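Local coordinates for putative lipoprotein YerB (Bacillus subtilis, PDB 2PSB) that is of unknown function but is probably a membrane-attached lipoprotein that interacts with the helicase PcrA, an interaction not essential for viability or repair of UV-induced lesions, at residues F100-W105 and K111-G116; G214-D219 and G223-M228; V234-H239 and T268-V273. All blocks are in the same frame, centred on the assembly; numbering follows the deposited sequence.

Contact 1. Residues F100-W105 and K111-G116; sequences FVHHGW and KQLESG
Leu113 sends one methyl, CD1, in among the rings of Phe100, His102 and Trp105. The contact belongs to a beta-alpha-beta unit: strand 99-102, helix 107-114 and strand 120-122, with 99-102 and 120-122 pairing in parallel. The CG of Leu113 is anti to the carbonyl carbon (chi1 -67°), and from there CD1 reaches toward the strand. The Phe100 side chain crosses that of Leu113 at about a right angle, with Phe100 CE2 3.9 Å from Leu113 CD1. His102 comes at the leucine from the opposite direction, and its NE2 lies 4.1 Å from Leu113 CD1. The two rings of the strand also meet each other: Phe100 CE2 sits over one face of the His102 imidazole, toward its rim. Trp105 offers the edge of its indole, with CE3 3.9 Å from Leu113 CD1. No hydrogen bond joins the two segments; the packing is mainly apolar. Val90 of helix 87-94 and Tyr120 also touch Leu113. Gly116, with positive phi, is the C-prime residue of the Schellman motif that ends the helix. The Glu114 carboxylate is turned 67° from the indole plane, with Glu114 OE2 4.1 Å from Trp105 CH2.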
# COMPACT_ATOMS: atom_id res chain seq x y z
N PHE A 100 3.12 -6.83 10.39
CA PHE A 100 2.12 -7.17 9.40
C PHE A 100 0.73 -7.38 9.98
O PHE A 100 0.48 -8.36 10.68
CB PHE A 100 2.56 -8.44 8.67
CG PHE A 100 1.79 -8.72 7.42
CD1 PHE A 100 1.87 -7.86 6.32
CD2 PHE A 100 1.01 -9.87 7.32
CE1 PHE A 100 1.19 -8.14 5.13
CE2 PHE A 100 0.32 -10.17 6.12
CZ PHE A 100 0.41 -9.30 5.03
N VAL A 101 -0.18 -6.46 9.68
CA VAL A 101 -1.53 -6.56 10.19
C VAL A 101 -2.47 -6.99 9.07
O VAL A 101 -2.39 -6.47 7.95
CB VAL A 101 -1.99 -5.21 10.77
CG1 VAL A 101 -3.38 -5.36 11.42
CG2 VAL A 101 -0.98 -4.74 11.79
N HIS A 102 -3.34 -7.95 9.36
CA HIS A 102 -4.27 -8.46 8.37
C HIS A 102 -5.47 -9.15 9.00
O HIS A 102 -5.72 -9.02 10.20
CB HIS A 102 -3.56 -9.45 7.45
CG HIS A 102 -3.03 -10.65 8.16
ND1 HIS A 102 -2.10 -10.56 9.17
CD2 HIS A 102 -3.30 -11.97 8.01
CE1 HIS A 102 -1.82 -11.77 9.62
NE2 HIS A 102 -2.54 -12.64 8.94
N HIS A 103 -6.20 -9.89 8.19
CA HIS A 103 -7.37 -10.61 8.68
C HIS A 103 -7.72 -11.72 7.70
O HIS A 103 -8.42 -11.49 6.70
CB HIS A 103 -8.55 -9.66 8.85
CG HIS A 103 -9.62 -10.19 9.75
ND1 HIS A 103 -10.62 -9.40 10.27
CD2 HIS A 103 -9.83 -11.43 10.26
CE1 HIS A 103 -11.40 -10.13 11.05
NE2 HIS A 103 -10.93 -11.36 11.06
N GLY A 104 -7.23 -12.91 8.00
CA GLY A 104 -7.46 -14.05 7.13
C GLY A 104 -6.24 -14.15 6.24
O GLY A 104 -5.35 -13.30 6.32
N TRP A 105 -6.21 -15.15 5.38
CA TRP A 105 -5.08 -15.33 4.48
C TRP A 105 -5.29 -16.45 3.46
O TRP A 105 -6.22 -17.25 3.57
CB TRP A 105 -3.80 -15.63 5.28
CG TRP A 105 -3.98 -16.63 6.40
CD1 TRP A 105 -4.89 -17.65 6.47
CD2 TRP A 105 -3.19 -16.72 7.60
NE1 TRP A 105 -4.72 -18.36 7.64
CE2 TRP A 105 -3.69 -17.81 8.35
CE3 TRP A 105 -2.12 -15.98 8.12
CZ2 TRP A 105 -3.15 -18.18 9.59
CZ3 TRP A 105 -1.58 -16.35 9.35
CH2 TRP A 105 -2.10 -17.44 10.07
N LYS A 111 1.24 -20.52 5.46
CA LYS A 111 2.48 -21.25 5.68
C LYS A 111 3.65 -20.29 5.79
O LYS A 111 4.53 -20.45 6.64
CB LYS A 111 2.74 -22.22 4.52
CG LYS A 111 1.69 -23.32 4.36
CD LYS A 111 1.69 -24.30 5.54
CE LYS A 111 2.95 -25.15 5.59
NZ LYS A 111 3.08 -26.02 4.39
N GLN A 112 3.66 -19.28 4.92
CA GLN A 112 4.71 -18.29 4.90
C GLN A 112 4.87 -17.64 6.27
O GLN A 112 5.95 -17.64 6.85
CB GLN A 112 4.39 -17.24 3.84
CG GLN A 112 5.59 -16.71 3.07
CD GLN A 112 5.19 -16.07 1.76
OE1 GLN A 112 4.51 -15.04 1.73
NE2 GLN A 112 5.61 -16.68 0.65
N LEU A 113 3.78 -17.09 6.78
CA LEU A 113 3.79 -16.42 8.07
C LEU A 113 3.95 -17.38 9.26
O LEU A 113 4.50 -17.01 10.30
CB LEU A 113 2.52 -15.59 8.23
CG LEU A 113 2.46 -14.41 7.26
CD1 LEU A 113 1.06 -13.81 7.26
CD2 LEU A 113 3.50 -13.36 7.66
N GLU A 114 3.47 -18.61 9.12
CA GLU A 114 3.61 -19.57 10.19
C GLU A 114 5.03 -20.13 10.19
O GLU A 114 5.47 -20.76 11.14
CB GLU A 114 2.57 -20.69 10.04
CG GLU A 114 1.14 -20.18 10.14
CD GLU A 114 0.11 -21.29 10.33
OE1 GLU A 114 0.12 -22.28 9.56
OE2 GLU A 114 -0.73 -21.16 11.24
N SER A 115 5.75 -19.86 9.11
CA SER A 115 7.14 -20.29 8.97
C SER A 115 8.07 -19.21 9.48
O SER A 115 9.29 -19.31 9.33
CB SER A 115 7.46 -20.59 7.50
OG SER A 115 6.72 -21.70 7.02
N GLY A 116 7.49 -18.17 10.07
CA GLY A 116 8.27 -17.07 10.63
C GLY A 116 8.62 -15.94 9.68
O GLY A 116 9.56 -15.19 9.93

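Contact 2. Residues G214-D219 and G223-M228; sequences GVITTD and GKPVAM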
# COMPACT_ATOMS: atom_id res chain seq x y z
N GLY A 214 -14.93 6.30 -10.38
CA GLY A 214 -15.68 7.54 -10.47
C GLY A 214 -15.87 8.37 -9.21
O GLY A 214 -16.44 9.46 -9.26
N VAL A 215 -15.38 7.88 -8.08
CA VAL A 215 -15.53 8.61 -6.83
C VAL A 215 -14.14 8.97 -6.33
O VAL A 215 -13.22 8.16 -6.40
CB VAL A 215 -16.24 7.75 -5.76
CG1 VAL A 215 -16.60 8.60 -4.54
CG2 VAL A 215 -17.50 7.12 -6.36
N ILE A 216 -13.96 10.19 -5.82
CA ILE A 216 -12.64 10.58 -5.33
C ILE A 216 -12.29 9.82 -4.04
O ILE A 216 -13.11 9.68 -3.14
CB ILE A 216 -12.55 12.11 -5.06
CG1 ILE A 216 -11.08 12.51 -4.88
CG2 ILE A 216 -13.38 12.48 -3.84
CD1 ILE A 216 -10.84 14.00 -4.78
N THR A 217 -11.06 9.32 -3.99
CA THR A 217 -10.58 8.55 -2.84
C THR A 217 -10.39 9.44 -1.62
O THR A 217 -9.50 10.29 -1.59
CB THR A 217 -9.26 7.84 -3.14
OG1 THR A 217 -9.44 6.98 -4.28
CG2 THR A 217 -8.81 7.00 -1.94
N THR A 218 -11.21 9.21 -0.61
CA THR A 218 -11.17 9.96 0.62
C THR A 218 -10.89 9.05 1.83
O THR A 218 -10.92 7.82 1.71
CB THR A 218 -12.52 10.67 0.84
OG1 THR A 218 -12.40 11.60 1.91
CG2 THR A 218 -13.58 9.66 1.19
N ASP A 219 -10.62 9.66 2.97
CA ASP A 219 -10.37 8.93 4.21
C ASP A 219 -11.58 9.15 5.10
O ASP A 219 -11.80 10.26 5.60
CB ASP A 219 -9.10 9.46 4.90
CG ASP A 219 -8.68 8.63 6.11
OD1 ASP A 219 -9.53 7.92 6.69
OD2 ASP A 219 -7.50 8.70 6.49
N GLY A 223 -12.80 12.69 6.08
CA GLY A 223 -13.80 13.16 5.14
C GLY A 223 -13.08 13.97 4.07
O GLY A 223 -13.72 14.60 3.23
N LYS A 224 -11.75 13.96 4.10
CA LYS A 224 -10.94 14.70 3.14
C LYS A 224 -10.24 13.79 2.14
O LYS A 224 -9.87 12.66 2.47
CB LYS A 224 -9.89 15.54 3.87
CG LYS A 224 -10.45 16.54 4.87
CD LYS A 224 -9.31 17.26 5.58
CE LYS A 224 -9.79 18.29 6.59
NZ LYS A 224 -8.64 19.04 7.18
N PRO A 225 -10.04 14.26 0.90
CA PRO A 225 -9.37 13.44 -0.11
C PRO A 225 -7.93 13.13 0.28
O PRO A 225 -7.28 13.94 0.94
CB PRO A 225 -9.46 14.29 -1.37
CG PRO A 225 -10.71 15.09 -1.16
CD PRO A 225 -10.58 15.49 0.30
N VAL A 226 -7.44 11.96 -0.11
CA VAL A 226 -6.06 11.62 0.21
C VAL A 226 -5.18 12.28 -0.85
O VAL A 226 -5.63 12.56 -1.96
CB VAL A 226 -5.83 10.07 0.19
CG1 VAL A 226 -4.39 9.74 0.60
CG2 VAL A 226 -6.81 9.39 1.14
N ALA A 227 -3.93 12.56 -0.49
CA ALA A 227 -3.01 13.19 -1.43
C ALA A 227 -1.63 12.56 -1.35
O ALA A 227 -1.13 12.28 -0.27
CB ALA A 227 -2.93 14.70 -1.16
N MSE A 228 -1.03 12.32 -2.51
CA MSE A 228 0.29 11.73 -2.55
C MSE A 228 1.15 12.52 -3.54
O MSE A 228 0.63 13.31 -4.33
CB MSE A 228 0.22 10.24 -2.91
CG MSE A 228 -0.26 9.89 -4.31
SE MSE A 228 -2.18 9.76 -4.66
CE MSE A 228 -2.88 9.43 -2.88
O HOH W 1 -7.84 11.99 -3.38
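Gly223 begins the return toward 214-219: Gly223 N donates a hydrogen bond to Asp219 O over 2.7 Å. The bond is nearly along the C=O axis. Thr222 OG1 also bonds to this carbonyl oxygen, so it has two partners. Positive phi at Gly223 favours glycine there. Lys224 contributes its carbonyl oxygen. Asp219 N donates to Lys224 O over 3.1 Å, from a position tilted 32° out of the carbonyl plane. The carboxylate of Asp219 is held elsewhere, OD2 by Ser50 OG and OD1 by the backbone N of Gly48 and of Glu221. Thr218 OG1 gives Lys224 O a weak bond at 2.8 Å. That hydroxyl is anti to its own backbone nitrogen (chi1 -169°), which carries it across to the Lys224 carbonyl. The turn belongs to a beta hairpin, in which the short strand 224-225 forms one outer edge of a six-stranded antiparallel sheet. The pairing is weak and brief, with Thr218 and Pro225 as a non-hydrogen-bonded antiparallel pair. Pro225 has no N-H to give. Its ring packs instead against Ile216, with Pro225 CB 3.7 Å from Ile216 CD1. Pro225 CA lies 3.5 Å from Thr217 O in a CA-H...O contact. Val226 N then donates to Thr217 O over 3.0 Å; the bond is almost straight (168°) and lies in the carbonyl plane. A water lies beside this bond, within hydrogen-bonding distance of both Thr217 O and Val226 O. The CG2 methyl of Val226 lies against the Thr218-Asp219 backbone, 4.2 Å from Asp219 N.

Contact 3. Residues V234-H239 and T268-V273; sequences VEASHH and TDWKQV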
# COMPACT_ATOMS: atom_id res chain seq x y z
N VAL A 234 3.92 -0.27 -11.39
CA VAL A 234 4.85 -1.38 -11.57
C VAL A 234 4.25 -2.57 -12.33
O VAL A 234 3.16 -3.04 -12.00
CB VAL A 234 5.38 -1.83 -10.19
CG1 VAL A 234 6.14 -3.14 -10.29
CG2 VAL A 234 6.30 -0.74 -9.62
N GLU A 235 4.98 -3.06 -13.33
CA GLU A 235 4.53 -4.20 -14.13
C GLU A 235 5.19 -5.47 -13.63
O GLU A 235 6.39 -5.65 -13.78
CB GLU A 235 4.86 -4.02 -15.61
CG GLU A 235 4.30 -5.13 -16.49
CD GLU A 235 4.50 -4.88 -17.98
OE1 GLU A 235 5.66 -4.99 -18.46
OE2 GLU A 235 3.51 -4.57 -18.67
N ALA A 236 4.39 -6.36 -13.07
CA ALA A 236 4.90 -7.61 -12.52
C ALA A 236 4.11 -8.80 -13.04
O ALA A 236 2.89 -8.72 -13.21
CB ALA A 236 4.83 -7.56 -11.00
N SER A 237 4.81 -9.91 -13.27
CA SER A 237 4.17 -11.12 -13.77
C SER A 237 3.21 -11.74 -12.78
O SER A 237 3.59 -12.07 -11.65
CB SER A 237 5.21 -12.17 -14.15
OG SER A 237 6.14 -11.65 -15.08
N HIS A 238 1.96 -11.88 -13.20
CA HIS A 238 0.93 -12.49 -12.39
C HIS A 238 0.84 -13.91 -12.93
O HIS A 238 0.75 -14.11 -14.15
CB HIS A 238 -0.40 -11.76 -12.58
CG HIS A 238 -0.44 -10.40 -11.94
ND1 HIS A 238 0.57 -9.47 -12.10
CD2 HIS A 238 -1.36 -9.82 -11.13
CE1 HIS A 238 0.28 -8.38 -11.42
NE2 HIS A 238 -0.89 -8.56 -10.82
N HIS A 239 0.88 -14.90 -12.04
CA HIS A 239 0.83 -16.30 -12.43
C HIS A 239 -0.09 -17.09 -11.50
O HIS A 239 -0.18 -16.79 -10.32
CB HIS A 239 2.22 -16.92 -12.37
CG HIS A 239 3.17 -16.38 -13.40
ND1 HIS A 239 4.51 -16.19 -13.14
CD2 HIS A 239 2.98 -16.01 -14.69
CE1 HIS A 239 5.10 -15.73 -14.23
NE2 HIS A 239 4.20 -15.61 -15.18
N THR A 268 10.17 3.85 -16.96
CA THR A 268 11.24 3.24 -16.19
C THR A 268 11.14 1.74 -16.07
O THR A 268 10.23 1.11 -16.61
CB THR A 268 11.29 3.84 -14.77
OG1 THR A 268 12.47 3.38 -14.10
CG2 THR A 268 10.08 3.40 -13.96
N ASP A 269 12.11 1.18 -15.37
CA ASP A 269 12.17 -0.24 -15.08
C ASP A 269 12.12 -0.27 -13.57
O ASP A 269 11.91 0.76 -12.93
CB ASP A 269 13.49 -0.84 -15.57
CG ASP A 269 13.58 -0.93 -17.08
OD1 ASP A 269 12.78 -1.69 -17.68
OD2 ASP A 269 14.43 -0.23 -17.67
N TRP A 270 12.30 -1.46 -13.01
CA TRP A 270 12.31 -1.62 -11.57
C TRP A 270 12.98 -2.93 -11.21
O TRP A 270 12.83 -3.95 -11.89
CB TRP A 270 10.88 -1.61 -11.00
CG TRP A 270 10.02 -2.75 -11.43
CD1 TRP A 270 9.16 -2.78 -12.50
CD2 TRP A 270 9.97 -4.06 -10.85
NE1 TRP A 270 8.59 -4.02 -12.61
CE2 TRP A 270 9.07 -4.83 -11.61
CE3 TRP A 270 10.61 -4.66 -9.75
CZ2 TRP A 270 8.78 -6.17 -11.32
CZ3 TRP A 270 10.32 -5.99 -9.46
CH2 TRP A 270 9.42 -6.73 -10.24
N LYS A 271 13.77 -2.90 -10.14
CA LYS A 271 14.46 -4.08 -9.65
C LYS A 271 14.09 -4.18 -8.19
O LYS A 271 13.63 -3.20 -7.58
CB LYS A 271 15.98 -3.92 -9.75
CG LYS A 271 16.59 -3.99 -11.15
CD LYS A 271 18.11 -3.77 -11.04
CE LYS A 271 18.79 -3.61 -12.41
NZ LYS A 271 18.80 -4.86 -13.22
N GLN A 272 14.28 -5.36 -7.61
CA GLN A 272 14.01 -5.54 -6.21
C GLN A 272 15.36 -5.37 -5.53
O GLN A 272 16.33 -6.00 -5.94
CB GLN A 272 13.47 -6.93 -5.90
CG GLN A 272 12.95 -7.05 -4.48
CD GLN A 272 12.60 -8.47 -4.09
OE1 GLN A 272 13.43 -9.22 -3.59
NE2 GLN A 272 11.35 -8.85 -4.33
N VAL A 273 15.42 -4.51 -4.53
CA VAL A 273 16.64 -4.29 -3.78
C VAL A 273 16.27 -4.37 -2.30
O VAL A 273 15.57 -3.52 -1.77
CB VAL A 273 17.24 -2.90 -4.08
CG1 VAL A 273 18.58 -2.77 -3.40
CG2 VAL A 273 17.38 -2.72 -5.58
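Trp270 and Val234 meet through two torsions. The CG of Trp270 stands between its backbone N and carbonyl carbon (chi1 65°), which swings the indole toward 234-239. Val234 holds CG1 anti to its N, and this methyl comes down on the indole. The contact joins strands 230-240 and 264-273, which do not pair with each other. Strand 255-261 pairs antiparallel with both, and the indole reaches from 264-273 across to 230-240. Val234 CG1 makes a CH-pi contact, 3.6 Å from the centroid of the five-membered ring of Trp270 and close to the ring normal. The two side chains cross at about a right angle. Ile277 of strand 276-281 touches both Val234 and Trp270. The indole N-H is the one polar link across the segments. Glu235 O lies close to the indole plane, but the donor stands 46° out of the carbonyl plane. The bond is bent (144°), with Trp270 NE1 3.0 Å from Glu235 O. A phenylalanine in place of Trp270 has no ring N-H, and would probably leave the Glu235 carbonyl without this donor and the Val234 methyl with less aromatic surface to lie on. Ala236 adds its CB, 4.2 Å from Trp270 CZ2.

The three contacts are separate along the chain and in space. Contact 1 belongs to the DUF3048 N-terminal domain, contacts 2 and 3 to the C-terminal one. Contacts 1 and 2 are on opposite sides of the chain's centre, with their own centres 29 Å apart. Contacts 1 and 3 come nearer, about 11 Å between nearest atoms, and are linked through intervening paired strands, among them 54-59 and 293-298. Contact 2 sits instead at the edge of the six-stranded antiparallel sheet. The chain leads from its strand 224-225 to strand 230-240 of contact 3, yet their nearest atoms stay about 13 Å apart. No active site or ligand is known here to relate them to.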